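Local coordinates for protein agglutinin (Narcissus pseudonarcissus, PDB 3DZW) that binds mannose-containing glycans as a plant lectin, holding alpha-1,3-linked mannobiose in sugar pockets, at residues L4-L10 and H53-S58; E80-V85 and Y97-R101; M25-L31 and R50-L54. All coordinates share one frame. Where two conformers were deposited one is given. Numbering follows the deposited sequence.

Interaction 1 (L4-L10 and H53-S58); sequences LYSGETL and HLSMQS. With MAN (alpha-D-mannopyranose), chain E; MAN (alpha-D-mannopyranose), chain B.
Met56, Leu54 and Leu10 bury the most surface in this antiparallel pairing of an edge strand, 8-10, with strand 53-56, in one sheet of a fold consistent with the beta-prism II of monocot lectins. The axes come within 4.6 Å at 155°. Leu10 and Leu54 form a hydrogen-bonded pair: Leu10 N to Leu54 O is 2.9 Å, and Leu54 N to Leu10 O is 3.0 Å. Thr9 faces Ser55 as the non-hydrogen-bonded pair. Leu10 (chi1 m, chi2 t) and Leu54 (t, p) share a face, with Leu10 CD1 3.8 Å from Leu54 CD2. Leu4 CD2 lies 4.1 Å from Leu54 CD2 and 3.9 Å from CB of Met56 (t, p, m). In the type II turn Tyr5 to Glu8, Gly7 N (phi 98°) donates to Met56 O at 2.8 Å. Gln57 NE2 donates to O3 of mannose E at 3.2 Å, and Gln57 OE1 is hydrogen-bonded to Tyr65 OH. Backbone hydrogen bonds set the register, while the side chains of Leu4, Leu10, Leu54 and Met56 form apolar packing.

Interaction 2 (E80-V85 and Y97-R101); sequences ENGNYV and YGTAR. With MAN (alpha-D-mannopyranose), chain C; MAN (alpha-D-mannopyranose), chain D; MAN (alpha-D-mannopyranose), chain F.
The peptide bond between Gly98 and Thr99 is cis, and it lies at the break in strand 94-103. Val85 and Tyr97 form an antiparallel hydrogen-bonded pair of this beta hairpin. Val85 N to Tyr97 O is 3.0 Å, and Tyr97 N to Val85 O is 2.9 Å. Val85 (chi1 -68°) sets CG2 3.9 Å from Tyr97 CB. Tyr97 is m, and its ring leads away to a sugar pocket. There Tyr97 OH accepts from O4 of mannose D at 2.8 Å and is also hydrogen-bonded to Gln89 OE1. Tyr84 is m with chi2 82°. Tyr84 CD2 lies 3.6 Å from Gly98 CA, where a CB would clash with the ring. Tyr84 OH donates to Glu80 O at 2.6 Å, which ties the loop back to the strand. Thr99, with chi1 t, turns OG1 to accept from Asn83 N at 3.1 Å. Glu80 is p, with OE2 3.5 Å from Thr99 CG2. Asn83 is m, and its ND2 donates to O2 of mannose F at 3.0 Å. Within the sheet, strand 84-88 lies between strands 3-5 and 94-103. Tyr97 and Ala100 pair with a strand of the second subunit, so the sheet continues across the interface.

Interaction 3 (M25-L31 and R50-L54); sequences MQEDCNL and RRCHL. With MAN (alpha-D-mannopyranose), chain G; MAN (alpha-D-mannopyranose), chain H.
A disulfide ties a mannose-binding turn to the residue just before strand 53-56, in a neighbouring sheet: Cys29 SG to Cys52 SG is 2.0 Å, with chi3 89°. The sequence and topology fit the beta-prism II fold of monocot mannose-binding lectins. Gln26, Asp28, Asn30 and Tyr34 match the family's QxDxNxVxY motif. Gln26 to Cys29 is a type I turn, closed by Cys29 N to Gln26 O at 3.0 Å. Cys29 itself has phi 73° and psi 9°. Both cysteines are m. Beside the bridge, Arg51 N donates to Glu27 O at 3.0 Å, and Arg51 also has positive phi, 56°. A water donates to both Gln26 O (2.6 Å) and Cys52 O (2.8 Å). Beyond the bridge the contact is apolar. Met25 (t, p, m) brings SD to 4.0 Å from Leu54 CB. Leu31 and Leu54, both t, p, meet at Leu31 CD2 to Leu54 CD1, 3.9 Å. The turn's other side binds sugar. Asp28 OD1 accepts from Gln26 NE2 and, in an Asx turn, from Asn30 N, each at 3.1 Å. Gln26 NE2 donates to O3 of mannose G at 3.2 Å. Asn30 ND2 donates to O2 of the same sugar at 3.1 Å, and that O2 in turn donates to Asp28 OD2 at 2.7 Å.

Overall arrangement
Along the chain, interaction 3 closes within strand 53-56, where interaction 1 also ends, and interaction 2 follows both. Interactions 1 and 3 have centres about 14 Å apart, share His53 and Leu54, and touch where Leu10 O packs on Met25 CG at 3.8 Å. Interactions 1 and 2 are about 13 Å apart. They meet through Ser58 O to Gly82 N, 3.0 Å, and through neighbouring strands 3-5 and 84-88. Interactions 2 and 3 lie about 25 Å apart, on opposite sides of the chain's centre. Between them the three contacts reach all three sheets of the prism. Each holds a residue of a different mannose pocket, consistent with multivalent glycan binding.

Interaction 1 (L4-L10 and H53-S58)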
loop_
_atom_site.group_PDB
_atom_site.type_symbol
_atom_site.label_atom_id
_atom_site.label_comp_id
_atom_site.label_asym_id
_atom_site.label_seq_id
_atom_site.Cartn_x
_atom_site.Cartn_y
_atom_site.Cartn_z
ATOM N N LEU A 4 -0.472 7.394 -12.122
ATOM C CA LEU A 4 0.069 7.162 -13.435
ATOM C C LEU A 4 0.806 8.479 -13.758
ATOM O O LEU A 4 0.170 9.528 -13.958
ATOM C CB LEU A 4 -1.004 6.851 -14.475
ATOM C CG LEU A 4 -0.471 6.524 -15.900
ATOM C CD1 LEU A 4 0.372 5.258 -15.881
ATOM C CD2 LEU A 4 -1.600 6.393 -16.915
ATOM N N TYR A 5 2.143 8.427 -13.759
ATOM C CA TYR A 5 2.980 9.627 -14.007
ATOM C C TYR A 5 3.101 9.961 -15.475
ATOM O O TYR A 5 2.995 9.074 -16.328
ATOM C CB TYR A 5 4.388 9.432 -13.404
ATOM C CG TYR A 5 4.420 9.345 -11.886
ATOM C CD1 TYR A 5 4.273 8.129 -11.232
ATOM C CD2 TYR A 5 4.616 10.489 -11.110
ATOM C CE1 TYR A 5 4.307 8.054 -9.822
ATOM C CE2 TYR A 5 4.646 10.423 -9.707
ATOM C CZ TYR A 5 4.496 9.209 -9.077
ATOM O OH TYR A 5 4.532 9.147 -7.701
ATOM N N SER A 6 3.309 11.257 -15.790
ATOM C CA SER A 6 3.479 11.667 -17.192
ATOM C C SER A 6 4.701 10.947 -17.751
ATOM O O SER A 6 5.756 10.864 -17.082
ATOM C CB SER A 6 3.576 13.207 -17.352
ATOM O OG SER A 6 4.615 13.771 -16.571
ATOM N N GLY A 7 4.552 10.400 -18.964
ATOM C CA GLY A 7 5.612 9.627 -19.613
ATOM C C GLY A 7 5.409 8.106 -19.417
ATOM O O GLY A 7 6.180 7.299 -19.955
ATOM N N GLU A 8 4.372 7.727 -18.637
ATOM C CA GLU A 8 4.045 6.295 -18.370
ATOM C C GLU A 8 2.765 5.875 -19.067
ATOM O O GLU A 8 1.929 6.725 -19.436
ATOM C CB GLU A 8 3.901 6.020 -16.867
ATOM C CG GLU A 8 5.175 6.250 -16.035
ATOM C CD GLU A 8 4.989 5.888 -14.546
ATOM O OE1 GLU A 8 3.834 5.931 -14.045
ATOM O OE2 GLU A 8 6.003 5.578 -13.879
ATOM N N THR A 9 2.597 4.562 -19.226
ATOM C CA THR A 9 1.426 4.002 -19.877
ATOM C C THR A 9 0.898 2.766 -19.168
ATOM O O THR A 9 1.630 2.096 -18.430
ATOM C CB THR A 9 1.737 3.558 -21.321
ATOM O OG1 THR A 9 2.732 2.515 -21.298
ATOM C CG2 THR A 9 2.237 4.731 -22.180
ATOM N N LEU A 10 -0.388 2.473 -19.391
ATOM C CA LEU A 10 -1.010 1.279 -18.872
ATOM C C LEU A 10 -1.265 0.372 -20.062
ATOM O O LEU A 10 -1.996 0.749 -20.989
ATOM C CB LEU A 10 -2.336 1.561 -18.136
ATOM C CG LEU A 10 -2.322 2.342 -16.816
ATOM C CD1 LEU A 10 -3.737 2.493 -16.290
ATOM C CD2 LEU A 10 -1.437 1.666 -15.765
ATOM N N HIS A 53 -4.037 0.899 -25.246
ATOM C CA HIS A 53 -3.212 1.310 -24.089
ATOM C C HIS A 53 -3.539 2.755 -23.690
ATOM O O HIS A 53 -3.992 3.549 -24.520
ATOM C CB HIS A 53 -1.696 1.138 -24.354
ATOM C CG HIS A 53 -1.115 2.138 -25.314
ATOM N ND1 HIS A 53 -1.077 1.932 -26.674
ATOM C CD2 HIS A 53 -0.521 3.340 -25.100
ATOM C CE1 HIS A 53 -0.495 2.966 -27.260
ATOM N NE2 HIS A 53 -0.151 3.835 -26.326
ATOM N N LEU A 54 -3.325 3.072 -22.406
ATOM C CA LEU A 54 -3.580 4.409 -21.856
ATOM C C LEU A 54 -2.276 5.137 -21.639
ATOM O O LEU A 54 -1.341 4.570 -21.075
ATOM C CB LEU A 54 -4.324 4.298 -20.529
ATOM C CG LEU A 54 -4.651 5.598 -19.790
ATOM C CD1 LEU A 54 -5.595 6.462 -20.608
ATOM C CD2 LEU A 54 -5.249 5.300 -18.418
ATOM N N SER A 55 -2.212 6.403 -22.060
ATOM C CA SER A 55 -0.992 7.200 -21.908
ATOM C C SER A 55 -1.205 8.577 -21.258
ATOM O O SER A 55 -2.009 9.385 -21.737
ATOM C CB SER A 55 -0.330 7.405 -23.282
ATOM O OG SER A 55 0.842 8.204 -23.166
ATOM N N MET A 56 -0.489 8.817 -20.145
ATOM C CA MET A 56 -0.493 10.108 -19.472
ATOM C C MET A 56 0.689 10.810 -20.112
ATOM O O MET A 56 1.852 10.489 -19.818
ATOM C CB MET A 56 -0.330 9.950 -17.976
ATOM C CG MET A 56 -0.264 11.261 -17.129
ATOM S SD MET A 56 -1.753 12.309 -17.089
ATOM C CE MET A 56 -1.685 13.126 -18.675
ATOM N N GLN A 57 0.402 11.752 -21.009
ATOM C CA GLN A 57 1.455 12.455 -21.789
ATOM C C GLN A 57 2.105 13.668 -21.104
ATOM O O GLN A 57 1.529 14.271 -20.177
ATOM C CB GLN A 57 0.867 12.871 -23.144
ATOM C CG GLN A 57 0.381 11.674 -23.959
ATOM C CD GLN A 57 -0.173 12.037 -25.320
ATOM O OE1 GLN A 57 -0.360 11.164 -26.164
ATOM N NE2 GLN A 57 -0.436 13.327 -25.547
ATOM N N SER A 58 3.307 14.019 -21.579
ATOM C CA SER A 58 4.071 15.151 -21.038
ATOM C C SER A 58 3.442 16.515 -21.388
ATOM O O SER A 58 3.846 17.540 -20.838
ATOM C CB SER A 58 5.526 15.098 -21.525
ATOM O OG SER A 58 5.600 15.125 -22.939
HETATM C C1 MAN E . -3.489 16.416 -28.518
HETATM C C2 MAN E . -2.046 15.745 -28.353
HETATM C C3 MAN E . -1.877 14.467 -29.150
HETATM C C4 MAN E . -3.084 13.548 -28.965
HETATM C C5 MAN E . -4.403 14.244 -29.351
HETATM C C6 MAN E . -5.596 13.346 -29.083
HETATM O O1 MAN E . -3.592 17.684 -29.341
HETATM O O2 MAN E . -1.860 15.478 -26.994
HETATM O O3 MAN E . -0.709 13.800 -28.711
HETATM O O4 MAN E . -2.928 12.382 -29.751
HETATM O O5 MAN E . -4.632 15.439 -28.617
HETATM O O6 MAN E . -6.795 14.088 -29.272
HETATM C C1 MAN B . 0.308 13.782 -29.723
HETATM C C2 MAN B . 1.429 12.858 -29.257
HETATM C C3 MAN B . 2.245 13.513 -28.135
HETATM C C4 MAN B . 2.681 14.904 -28.542
HETATM C C5 MAN B . 1.479 15.717 -28.968
HETATM C C6 MAN B . 1.899 17.121 -29.415
HETATM O O2 MAN B . 2.254 12.545 -30.360
HETATM O O3 MAN B . 3.384 12.737 -27.832
HETATM O O4 MAN B . 3.308 15.530 -27.448
HETATM O O5 MAN B . 0.823 15.063 -30.037
HETATM O O6 MAN B . 0.773 17.835 -29.879
HETATM O O HOH W 1 3.302 8.355 -21.896
#

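Interaction 2 (E80-V85 and Y97-R101)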
loop_
_atom_site.group_PDB
_atom_site.type_symbol
_atom_site.label_atom_id
_atom_site.label_comp_id
_atom_site.label_asym_id
_atom_site.label_seq_id
_atom_site.Cartn_x
_atom_site.Cartn_y
_atom_site.Cartn_z
ATOM N N GLU A 80 0.987 23.045 -22.179
ATOM C CA GLU A 80 2.414 23.258 -21.966
ATOM C C GLU A 80 3.139 21.972 -21.575
ATOM O O GLU A 80 2.603 21.143 -20.818
ATOM C CB GLU A 80 2.656 24.349 -20.886
ATOM C CG GLU A 80 2.116 24.008 -19.462
ATOM C CD GLU A 80 2.415 25.107 -18.428
ATOM O OE1 GLU A 80 3.064 26.113 -18.789
ATOM O OE2 GLU A 80 2.000 24.953 -17.258
ATOM N N ASN A 81 4.354 21.808 -22.101
ATOM C CA ASN A 81 5.167 20.663 -21.799
ATOM C C ASN A 81 5.612 20.745 -20.356
ATOM O O ASN A 81 5.998 21.818 -19.889
ATOM C CB ASN A 81 6.388 20.621 -22.706
ATOM C CG ASN A 81 7.258 19.389 -22.469
ATOM O OD1 ASN A 81 8.480 19.478 -22.452
ATOM N ND2 ASN A 81 6.625 18.249 -22.258
ATOM N N GLY A 82 5.559 19.624 -19.639
ATOM C CA GLY A 82 5.962 19.602 -18.236
ATOM C C GLY A 82 5.730 18.256 -17.567
ATOM O O GLY A 82 5.724 17.217 -18.231
ATOM N N ASN A 83 5.547 18.287 -16.243
ATOM C CA ASN A 83 5.318 17.083 -15.438
ATOM C C ASN A 83 3.921 17.086 -14.847
ATOM O O ASN A 83 3.517 18.055 -14.194
ATOM C CB ASN A 83 6.377 16.986 -14.338
ATOM C CG ASN A 83 7.802 16.770 -14.902
ATOM O OD1 ASN A 83 8.089 15.746 -15.519
ATOM N ND2 ASN A 83 8.685 17.715 -14.646
ATOM N N TYR A 84 3.184 15.989 -15.076
ATOM C CA TYR A 84 1.804 15.837 -14.614
ATOM C C TYR A 84 1.584 14.494 -13.948
ATOM O O TYR A 84 2.411 13.594 -14.070
ATOM C CB TYR A 84 0.839 15.930 -15.796
ATOM C CG TYR A 84 0.885 17.222 -16.597
ATOM C CD1 TYR A 84 1.846 17.422 -17.586
ATOM C CD2 TYR A 84 -0.070 18.217 -16.406
ATOM C CE1 TYR A 84 1.879 18.612 -18.338
ATOM C CE2 TYR A 84 -0.041 19.405 -17.158
ATOM C CZ TYR A 84 0.933 19.584 -18.116
ATOM O OH TYR A 84 0.959 20.750 -18.859
ATOM N N VAL A 85 0.445 14.362 -13.246
ATOM C CA VAL A 85 0.060 13.105 -12.596
ATOM C C VAL A 85 -1.441 12.832 -12.731
ATOM O O VAL A 85 -2.243 13.747 -12.657
ATOM C CB VAL A 85 0.422 13.056 -11.058
ATOM C CG1 VAL A 85 1.940 13.012 -10.849
ATOM C CG2 VAL A 85 -0.224 14.221 -10.285
ATOM N N TYR A 97 -3.486 16.388 -12.340
ATOM C CA TYR A 97 -2.886 17.601 -11.740
ATOM C C TYR A 97 -1.586 17.965 -12.440
ATOM O O TYR A 97 -0.853 17.089 -12.884
ATOM C CB TYR A 97 -2.554 17.402 -10.269
ATOM C CG TYR A 97 -3.702 17.151 -9.315
ATOM C CD1 TYR A 97 -4.095 15.854 -8.997
ATOM C CD2 TYR A 97 -4.354 18.210 -8.682
ATOM C CE1 TYR A 97 -5.135 15.611 -8.099
ATOM C CE2 TYR A 97 -5.393 17.981 -7.780
ATOM C CZ TYR A 97 -5.779 16.678 -7.490
ATOM O OH TYR A 97 -6.812 16.450 -6.590
ATOM N N GLY A 98 -1.283 19.265 -12.513
ATOM C CA GLY A 98 -0.026 19.730 -13.126
ATOM C C GLY A 98 -0.117 21.193 -13.567
ATOM O O GLY A 98 -1.198 21.747 -13.581
ATOM N N THR A 99 1.015 21.812 -13.932
ATOM C CA THR A 99 2.331 21.156 -13.935
ATOM C C THR A 99 2.985 21.207 -12.526
ATOM O O THR A 99 2.350 21.644 -11.557
ATOM C CB THR A 99 3.267 21.788 -14.989
ATOM O OG1 THR A 99 4.466 21.014 -15.101
ATOM C CG2 THR A 99 3.613 23.234 -14.618
ATOM N N ALA A 100 4.241 20.748 -12.419
ATOM C CA ALA A 100 4.969 20.750 -11.123
ATOM C C ALA A 100 5.311 22.195 -10.722
ATOM O O ALA A 100 5.907 22.934 -11.506
ATOM C CB ALA A 100 6.212 19.911 -11.204
ATOM N N ARG A 101 4.933 22.576 -9.499
ATOM C CA ARG A 101 5.158 23.941 -8.987
ATOM C C ARG A 101 6.422 24.062 -8.121
ATOM O O ARG A 101 7.062 25.123 -8.088
ATOM C CB ARG A 101 3.942 24.385 -8.181
ATOM C CG ARG A 101 2.626 24.224 -8.934
ATOM C CD ARG A 101 1.446 24.626 -8.110
ATOM N NE ARG A 101 1.414 26.067 -7.832
ATOM C CZ ARG A 101 0.869 26.995 -8.641
ATOM N NH1 ARG A 101 0.895 28.276 -8.282
ATOM N NH2 ARG A 101 0.300 26.653 -9.813
HETATM C C1 MAN C . 11.764 14.897 -11.863
HETATM C C2 MAN C . 10.754 13.812 -11.517
HETATM C C3 MAN C . 9.334 14.280 -11.846
HETATM C C4 MAN C . 9.050 15.605 -11.164
HETATM C C5 MAN C . 10.151 16.623 -11.488
HETATM C C6 MAN C . 9.945 17.929 -10.730
HETATM O O2 MAN C . 10.866 13.474 -10.138
HETATM O O3 MAN C . 8.380 13.315 -11.436
HETATM O O4 MAN C . 7.775 16.091 -11.580
HETATM O O5 MAN C . 11.444 16.085 -11.164
HETATM O O6 MAN C . 10.929 18.875 -11.127
HETATM C C1 MAN D . -13.143 17.206 -5.681
HETATM C C2 MAN D . -12.052 16.399 -4.993
HETATM C C3 MAN D . -10.679 17.021 -5.260
HETATM C C4 MAN D . -10.459 17.179 -6.751
HETATM C C5 MAN D . -11.636 17.926 -7.393
HETATM C C6 MAN D . -11.489 18.005 -8.907
HETATM O O2 MAN D . -12.092 15.051 -5.451
HETATM O O3 MAN D . -9.649 16.220 -4.704
HETATM O O4 MAN D . -9.234 17.874 -6.982
HETATM O O5 MAN D . -12.877 17.279 -7.069
HETATM O O6 MAN D . -12.547 18.782 -9.452
HETATM C C1 MAN F . 13.699 17.826 -15.200
HETATM C C2 MAN F . 12.485 17.116 -14.446
HETATM C C3 MAN F . 12.936 15.843 -13.708
HETATM C C4 MAN F . 13.849 14.997 -14.600
HETATM C C5 MAN F . 15.110 15.763 -15.010
HETATM C C6 MAN F . 16.035 14.896 -15.861
HETATM O O1 MAN F . 14.147 19.164 -14.642
HETATM O O2 MAN F . 11.477 16.812 -15.361
HETATM O O3 MAN F . 11.807 15.070 -13.296
HETATM O O4 MAN F . 14.226 13.832 -13.917
HETATM O O5 MAN F . 14.784 16.915 -15.769
HETATM O O6 MAN F . 15.424 14.652 -17.112
#

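Interaction 3 (M25-L31 and R50-L54)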
loop_
_atom_site.group_PDB
_atom_site.type_symbol
_atom_site.label_atom_id
_atom_site.label_comp_id
_atom_site.label_asym_id
_atom_site.label_seq_id
_atom_site.Cartn_x
_atom_site.Cartn_y
_atom_site.Cartn_z
ATOM N N MET A 25 -7.432 -0.393 -17.739
ATOM C CA MET A 25 -7.389 -0.322 -19.183
ATOM C C MET A 25 -7.669 -1.761 -19.629
ATOM O O MET A 25 -6.739 -2.581 -19.770
ATOM C CB MET A 25 -6.025 0.165 -19.645
ATOM C CG MET A 25 -5.783 0.286 -21.196
ATOM S SD MET A 25 -6.746 1.530 -22.084
ATOM C CE MET A 25 -8.370 0.756 -22.192
ATOM N N GLN A 26 -8.950 -2.071 -19.833
ATOM C CA GLN A 26 -9.380 -3.439 -20.200
ATOM C C GLN A 26 -8.947 -3.875 -21.584
ATOM O O GLN A 26 -8.721 -3.044 -22.477
ATOM C CB GLN A 26 -10.919 -3.572 -20.072
ATOM C CG GLN A 26 -11.432 -3.364 -18.643
ATOM C CD GLN A 26 -12.929 -3.601 -18.490
ATOM O OE1 GLN A 26 -13.416 -3.823 -17.374
ATOM N NE2 GLN A 26 -13.668 -3.574 -19.610
ATOM N N GLU A 27 -8.842 -5.198 -21.761
ATOM C CA GLU A 27 -8.440 -5.781 -23.038
ATOM C C GLU A 27 -9.438 -5.446 -24.161
ATOM O O GLU A 27 -9.050 -5.389 -25.333
ATOM C CB GLU A 27 -8.262 -7.304 -22.912
ATOM C CG GLU A 27 -7.120 -7.711 -21.966
ATOM C CD GLU A 27 -6.917 -9.218 -21.884
ATOM O OE1 GLU A 27 -7.711 -9.970 -22.496
ATOM O OE2 GLU A 27 -5.959 -9.647 -21.203
ATOM N N ASP A 28 -10.720 -5.214 -23.803
ATOM C CA ASP A 28 -11.757 -4.855 -24.806
ATOM C C ASP A 28 -11.719 -3.339 -25.199
ATOM O O ASP A 28 -12.651 -2.837 -25.833
ATOM C CB ASP A 28 -13.179 -5.255 -24.330
ATOM C CG ASP A 28 -13.701 -4.383 -23.159
ATOM O OD1 ASP A 28 -12.935 -3.570 -22.608
ATOM O OD2 ASP A 28 -14.894 -4.524 -22.807
ATOM N N CYS A 29 -10.636 -2.641 -24.792
ATOM C CA CYS A 29 -10.402 -1.163 -25.087
ATOM C C CYS A 29 -11.280 -0.156 -24.289
ATOM O O CYS A 29 -11.251 1.038 -24.571
ATOM C CB CYS A 29 -10.478 -0.867 -26.614
ATOM S SG CYS A 29 -9.106 -1.512 -27.500
ATOM N N ASN A 30 -12.026 -0.638 -23.292
ATOM C CA ASN A 30 -12.828 0.228 -22.489
ATOM C C ASN A 30 -12.041 0.529 -21.205
ATOM O O ASN A 30 -11.537 -0.386 -20.549
ATOM C CB ASN A 30 -14.181 -0.425 -22.162
ATOM C CG ASN A 30 -15.268 0.606 -21.697
ATOM O OD1 ASN A 30 -15.118 1.827 -21.871
ATOM N ND2 ASN A 30 -16.370 0.092 -21.143
ATOM N N LEU A 31 -11.890 1.823 -20.897
ATOM C CA LEU A 31 -11.199 2.287 -19.681
ATOM C C LEU A 31 -12.276 2.493 -18.674
ATOM O O LEU A 31 -13.128 3.367 -18.846
ATOM C CB LEU A 31 -10.443 3.579 -19.957
ATOM C CG LEU A 31 -9.738 4.284 -18.786
ATOM C CD1 LEU A 31 -8.689 3.410 -18.149
ATOM C CD2 LEU A 31 -9.122 5.605 -19.276
ATOM N N ARG A 50 -9.208 -4.119 -30.097
ATOM C CA ARG A 50 -8.680 -5.053 -29.129
ATOM C C ARG A 50 -7.280 -4.607 -28.671
ATOM O O ARG A 50 -6.487 -4.122 -29.475
ATOM C CB ARG A 50 -8.587 -6.431 -29.763
ATOM C CG ARG A 50 -8.676 -7.621 -28.800
ATOM C CD ARG A 50 -10.155 -7.904 -28.405
ATOM N NE ARG A 50 -10.310 -9.157 -27.623
ATOM C CZ ARG A 50 -10.426 -9.242 -26.284
ATOM N NH1 ARG A 50 -10.439 -8.155 -25.524
ATOM N NH2 ARG A 50 -10.554 -10.436 -25.709
ATOM N N ARG A 51 -6.994 -4.769 -27.379
ATOM C CA ARG A 51 -5.663 -4.407 -26.784
ATOM C C ARG A 51 -5.190 -2.927 -26.999
ATOM O O ARG A 51 -4.190 -2.668 -27.686
ATOM C CB ARG A 51 -4.566 -5.383 -27.263
ATOM C CG ARG A 51 -4.803 -6.831 -26.834
ATOM C CD ARG A 51 -3.619 -7.732 -27.190
ATOM N NE ARG A 51 -2.371 -7.291 -26.535
ATOM C CZ ARG A 51 -1.998 -7.609 -25.279
ATOM N NH1 ARG A 51 -0.844 -7.150 -24.799
ATOM N NH2 ARG A 51 -2.772 -8.377 -24.498
ATOM N N CYS A 52 -5.917 -1.995 -26.393
ATOM C CA CYS A 52 -5.584 -0.585 -26.441
ATOM C C CYS A 52 -4.713 -0.264 -25.236
ATOM O O CYS A 52 -4.641 -1.066 -24.304
ATOM C CB CYS A 52 -6.843 0.264 -26.394
ATOM S SG CYS A 52 -7.956 0.118 -27.839
ATOM N N HIS A 53 -4.037 0.899 -25.246
ATOM C CA HIS A 53 -3.212 1.310 -24.089
ATOM C C HIS A 53 -3.539 2.755 -23.690
ATOM O O HIS A 53 -3.992 3.549 -24.520
ATOM C CB HIS A 53 -1.696 1.138 -24.354
ATOM C CG HIS A 53 -1.115 2.138 -25.314
ATOM N ND1 HIS A 53 -1.077 1.932 -26.674
ATOM C CD2 HIS A 53 -0.521 3.340 -25.100
ATOM C CE1 HIS A 53 -0.495 2.966 -27.260
ATOM N NE2 HIS A 53 -0.151 3.835 -26.326
ATOM N N LEU A 54 -3.325 3.072 -22.406
ATOM C CA LEU A 54 -3.580 4.409 -21.856
ATOM C C LEU A 54 -2.276 5.137 -21.639
ATOM O O LEU A 54 -1.341 4.570 -21.075
ATOM C CB LEU A 54 -4.324 4.298 -20.529
ATOM C CG LEU A 54 -4.651 5.598 -19.790
ATOM C CD1 LEU A 54 -5.595 6.462 -20.608
ATOM C CD2 LEU A 54 -5.249 5.300 -18.418
HETATM C C1 MAN G . -18.843 -2.735 -21.205
HETATM C C2 MAN G . -17.634 -3.667 -20.801
HETATM C C3 MAN G . -17.733 -4.033 -19.327
HETATM C C4 MAN G . -17.863 -2.753 -18.459
HETATM C C5 MAN G . -19.030 -1.832 -18.902
HETATM C C6 MAN G . -19.005 -0.515 -18.151
HETATM O O1 MAN G . -20.092 -3.399 -21.719
HETATM O O2 MAN G . -16.412 -3.026 -21.078
HETATM O O3 MAN G . -16.590 -4.789 -18.973
HETATM O O4 MAN G . -18.064 -3.103 -17.115
HETATM O O5 MAN G . -18.992 -1.527 -20.296
HETATM O O6 MAN G . -20.012 0.333 -18.673
HETATM C C1 MAN H . -16.957 -6.081 -18.437
HETATM C C2 MAN H . -15.729 -6.712 -17.782
HETATM C C3 MAN H . -14.722 -7.175 -18.826
HETATM C C4 MAN H . -15.399 -8.051 -19.858
HETATM C C5 MAN H . -16.616 -7.337 -20.442
HETATM C C6 MAN H . -17.351 -8.216 -21.454
HETATM O O2 MAN H . -16.123 -7.812 -16.992
HETATM O O3 MAN H . -13.678 -7.901 -18.203
HETATM O O4 MAN H . -14.470 -8.342 -20.870
HETATM O O5 MAN H . -17.519 -6.972 -19.402
HETATM O O6 MAN H . -18.280 -7.426 -22.160
HETATM O O HOH W 2 -6.587 -3.023 -23.994
#